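PDB 4P4O: DNA polymerase beta, which catalyses template-directed addition of deoxyribonucleotides to a DNA primer strand and probably fills short gaps during base excision repair. Local coordinates for a contact of chain A with DNA. Sequence-based numbering; all coordinates share one arbitrary frame.

A contact of chain A with DNA. Residues 105-107, 140, 245. With nucleotides of chain B.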
ATOM      1  N   HIS A 105       1.865  -0.367  13.903  1.00 19.29           N
ATOM      2  CA  HIS A 105       2.690  -0.233  12.700  1.00 16.93           C
ATOM      3  C   HIS A 105       4.183  -0.411  13.002  1.00 21.07           C
ATOM      4  O   HIS A 105       4.764   0.338  13.794  1.00 24.25           O
ATOM      5  CB  HIS A 105       2.444   1.144  12.070  1.00 15.30           C
ATOM      6  CG  HIS A 105       3.126   1.345  10.756  1.00 15.05           C
ATOM      7  ND1 HIS A 105       4.493   1.491  10.641  1.00 15.32           N
ATOM      8  CD2 HIS A 105       2.627   1.451   9.503  1.00 13.86           C
ATOM      9  CE1 HIS A 105       4.809   1.662   9.369  1.00 13.56           C
ATOM     10  NE2 HIS A 105       3.694   1.647   8.656  1.00 13.30           N
ATOM     11  N   GLY A 106       4.800  -1.399  12.363  1.00 18.28           N
ATOM     12  CA  GLY A 106       6.216  -1.663  12.546  1.00 16.87           C
ATOM     13  C   GLY A 106       6.432  -2.944  13.331  1.00 26.14           C
ATOM     14  O   GLY A 106       7.555  -3.439  13.460  1.00 18.71           O
ATOM     15  N   PHE A 107       5.343  -3.482  13.872  1.00 20.33           N
ATOM     16  CA  PHE A 107       5.425  -4.706  14.657  1.00 22.20           C
ATOM     17  C   PHE A 107       4.664  -5.837  13.998  1.00 27.37           C
ATOM     18  O   PHE A 107       3.438  -5.852  14.006  1.00 22.86           O
ATOM     19  CB  PHE A 107       4.939  -4.457  16.086  1.00 21.05           C
ATOM     20  CG  PHE A 107       5.834  -3.525  16.857  1.00 20.84           C
ATOM     21  CD1 PHE A 107       5.630  -2.147  16.817  1.00 19.81           C
ATOM     22  CD2 PHE A 107       6.914  -4.020  17.569  1.00 21.78           C
ATOM     23  CE1 PHE A 107       6.464  -1.281  17.503  1.00 19.73           C
ATOM     24  CE2 PHE A 107       7.768  -3.158  18.271  1.00 21.70           C
ATOM     25  CZ  PHE A 107       7.541  -1.790  18.244  1.00 20.67           C
ATOM     26  N   GLN A 140      10.611   3.742  12.458  1.00 18.40           N
ATOM     27  CA  GLN A 140       9.297   3.347  11.955  1.00 20.50           C
ATOM     28  C   GLN A 140       8.408   2.885  13.100  1.00 18.75           C
ATOM     29  O   GLN A 140       7.241   3.243  13.164  1.00 17.46           O
ATOM     30  CB  GLN A 140       9.424   2.229  10.904  1.00 22.24           C
ATOM     31  CG  GLN A 140       8.088   1.771  10.306  1.00 22.57           C
ATOM     32  CD  GLN A 140       8.257   0.606   9.327  1.00 30.13           C
ATOM     33  OE1 GLN A 140       9.158  -0.219   9.485  1.00 35.56           O
ATOM     34  NE2 GLN A 140       7.381   0.525   8.324  1.00 18.95           N
ATOM     35  N   MET A 245       5.463   6.451   3.120  1.00 11.49           N
ATOM     36  CA  MET A 245       4.444   6.108   4.122  1.00 14.54           C
ATOM     37  C   MET A 245       4.627   7.011   5.333  1.00 10.94           C
ATOM     38  O   MET A 245       5.712   7.054   5.913  1.00 14.44           O
ATOM     39  CB  MET A 245       4.581   4.664   4.613  1.00 13.70           C
ATOM     40  CG  MET A 245       4.410   3.571   3.576  1.00 27.26           C
ATOM     41  SD  MET A 245       4.309   1.957   4.409  1.00 24.40           S
ATOM     42  CE  MET A 245       5.940   1.819   5.116  1.00 17.69           C
TER
ATOM     43  P    DT B   4       8.063  -8.361  11.581  1.00 26.17           P
ATOM     44  OP1  DT B   4       7.584  -8.314  12.972  1.00 29.80           O
ATOM     45  OP2  DT B   4       7.495  -9.305  10.579  1.00 28.94           O
ATOM     46  O5'  DT B   4       7.881  -6.923  10.906  1.00 20.86           O
ATOM     47  C5'  DT B   4       8.366  -5.719  11.452  1.00 21.10           C
ATOM     48  C4'  DT B   4       8.215  -4.637  10.388  1.00 25.35           C
ATOM     49  O4'  DT B   4       9.133  -4.848   9.280  1.00 21.46           O
ATOM     50  C3'  DT B   4       6.877  -4.563   9.661  1.00 30.58           C
ATOM     51  O3'  DT B   4       5.868  -3.985  10.454  1.00 30.31           O
ATOM     52  C2'  DT B   4       7.281  -3.602   8.543  1.00 29.55           C
ATOM     53  C1'  DT B   4       8.604  -4.231   8.123  1.00 26.37           C
ATOM     54  N1   DT B   4       8.450  -5.260   7.030  1.00 27.81           N
ATOM     55  C2   DT B   4       8.455  -4.811   5.725  1.00 16.04           C
ATOM     56  O2   DT B   4       8.580  -3.638   5.429  1.00 21.79           O
ATOM     57  N3   DT B   4       8.310  -5.790   4.776  1.00 16.39           N
ATOM     58  C4   DT B   4       8.158  -7.146   4.991  1.00 17.56           C
ATOM     59  O4   DT B   4       8.046  -7.920   4.048  1.00 18.74           O
ATOM     60  C5   DT B   4       8.149  -7.564   6.379  1.00 19.20           C
ATOM     61  C7   DT B   4       7.997  -9.020   6.732  1.00 20.01           C
ATOM     62  C6   DT B   4       8.300  -6.608   7.321  1.00 18.11           C
ATOM     63  P    DA B   5       4.320  -4.109  10.023  1.00 18.29           P
ATOM     64  OP1  DA B   5       3.530  -3.313  10.977  1.00 17.83           O
ATOM     65  OP2  DA B   5       4.026  -5.538   9.799  1.00 27.71           O
ATOM     66  O5'  DA B   5       4.248  -3.350   8.613  1.00 19.91           O
ATOM     67  C5'  DA B   5       4.202  -1.940   8.576  1.00 20.65           C
ATOM     68  C4'  DA B   5       4.220  -1.420   7.149  1.00 19.18           C
ATOM     69  O4'  DA B   5       5.287  -2.047   6.409  1.00 19.25           O
ATOM     70  C3'  DA B   5       2.976  -1.683   6.308  1.00 23.05           C
ATOM     71  O3'  DA B   5       2.069  -0.636   6.557  1.00 23.70           O
ATOM     72  C2'  DA B   5       3.533  -1.566   4.881  1.00 16.86           C
ATOM     73  C1'  DA B   5       4.919  -2.182   5.041  1.00 17.56           C
ATOM     74  N9   DA B   5       4.972  -3.601   4.676  1.00 18.24           N
ATOM     75  C8   DA B   5       4.973  -4.659   5.554  1.00 17.18           C
ATOM     76  N7   DA B   5       5.026  -5.822   4.956  1.00 20.36           N
ATOM     77  C5   DA B   5       5.062  -5.525   3.604  1.00 15.92           C
ATOM     78  C6   DA B   5       5.128  -6.336   2.447  1.00 20.17           C
ATOM     79  N6   DA B   5       5.166  -7.675   2.477  1.00 16.76           N
ATOM     80  N1   DA B   5       5.164  -5.715   1.243  1.00 17.03           N
ATOM     81  C2   DA B   5       5.121  -4.377   1.213  1.00 16.75           C
ATOM     82  N3   DA B   5       5.057  -3.517   2.230  1.00 13.55           N
ATOM     83  C4   DA B   5       5.035  -4.152   3.413  1.00 14.49           C
ATOM     84  P    DT B   6       0.510  -0.797   6.193  1.00 18.74           P
ATOM     85  OP1  DT B   6      -0.189   0.422   6.677  1.00 27.05           O
ATOM     86  OP2  DT B   6       0.066  -2.114   6.676  1.00 21.38           O
ATOM     87  O5'  DT B   6       0.497  -0.826   4.595  1.00 19.35           O
ATOM     88  C5'  DT B   6       0.868   0.279   3.783  1.00 24.14           C
ATOM     89  C4'  DT B   6       0.753  -0.111   2.310  1.00 25.54           C
ATOM     90  O4'  DT B   6       1.690  -1.178   2.011  1.00 22.42           O
ATOM     91  C3'  DT B   6      -0.595  -0.692   1.887  1.00 21.04           C
ATOM     92  C2'  DT B   6      -0.236  -1.519   0.656  1.00 23.36           C
ATOM     93  C1'  DT B   6       1.206  -1.955   0.943  1.00 18.04           C
ATOM     94  N1   DT B   6       1.364  -3.389   1.324  1.00 25.01           N
ATOM     95  C2   DT B   6       1.616  -4.260   0.294  1.00 17.55           C
ATOM     96  O2   DT B   6       1.701  -3.904  -0.858  1.00 25.49           O
ATOM     97  N3   DT B   6       1.778  -5.563   0.662  1.00 14.70           N
ATOM     98  C4   DT B   6       1.688  -6.074   1.937  1.00 15.49           C
ATOM     99  O4   DT B   6       1.836  -7.278   2.120  1.00 18.14           O
ATOM    100  C5   DT B   6       1.419  -5.124   3.002  1.00 20.03           C
ATOM    101  C7   DT B   6       1.320  -5.612   4.436  1.00 16.10           C
ATOM    102  C6   DT B   6       1.268  -3.827   2.649  1.00 19.93           C
TER
HETATM  103  O   HOH W   1       8.314  -1.028   5.770  1.00 21.08           O
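The backbone N of Gly106 donates a nearly straight hydrogen bond (2.7 Å, 164° at H) to OP1 of the DA5 phosphate. Gly106 belongs to the HGFG hairpin of a helix-hairpin-helix motif, which grips DNA through main-chain amides; the hairpin joins helix 93-101 to helix 109-119, whose N-terminal end may add favourable polarisation near the phosphate. Glycine suits the turn because its phi of 109° is readily adopted without a CB. The N of Phe107 lies farther from OP1 of DA5, at 3.4 Å.

His105 lays the flat face of its imidazole under the DA5 sugar, a surface broad enough for the C5' methylene: C5' sits over the ring centre, 3.7 Å from the centroid, in a CH-pi contact. From helix 139-146, Gln140 meets this ring in plane at its edge, with CG 3.4 Å from His105 CE1, and probably helps hold the ring's tilt. Glutamine suits the place because its long, extended chain carries a polar amide from the helix to a minor-groove water. There NE2 of Gln140 lies 3.1 Å from the oxygen of water 1. Water 1 reaches O2 of the DT4 base (2.6 Å) and, more loosely, the deoxyribose ring oxygen O4' of DA5 (3.3 Å). O4' is common to every nucleotide, and a purine offers N3 where a pyrimidine has O2, so such a contact probably depends little on sequence.

On strand 243-248, Met245 offers a flexible, polarisable thioether to the deoxyribose. Its chain bends at the last torsion (chi3 -65°), turning CE towards the O4' side of DA5, while SD of Met245 packs 3.6 Å from C2' of DA5. SD also brushes C5' of DT6, spanning successive sugars of what is probably the primer strand.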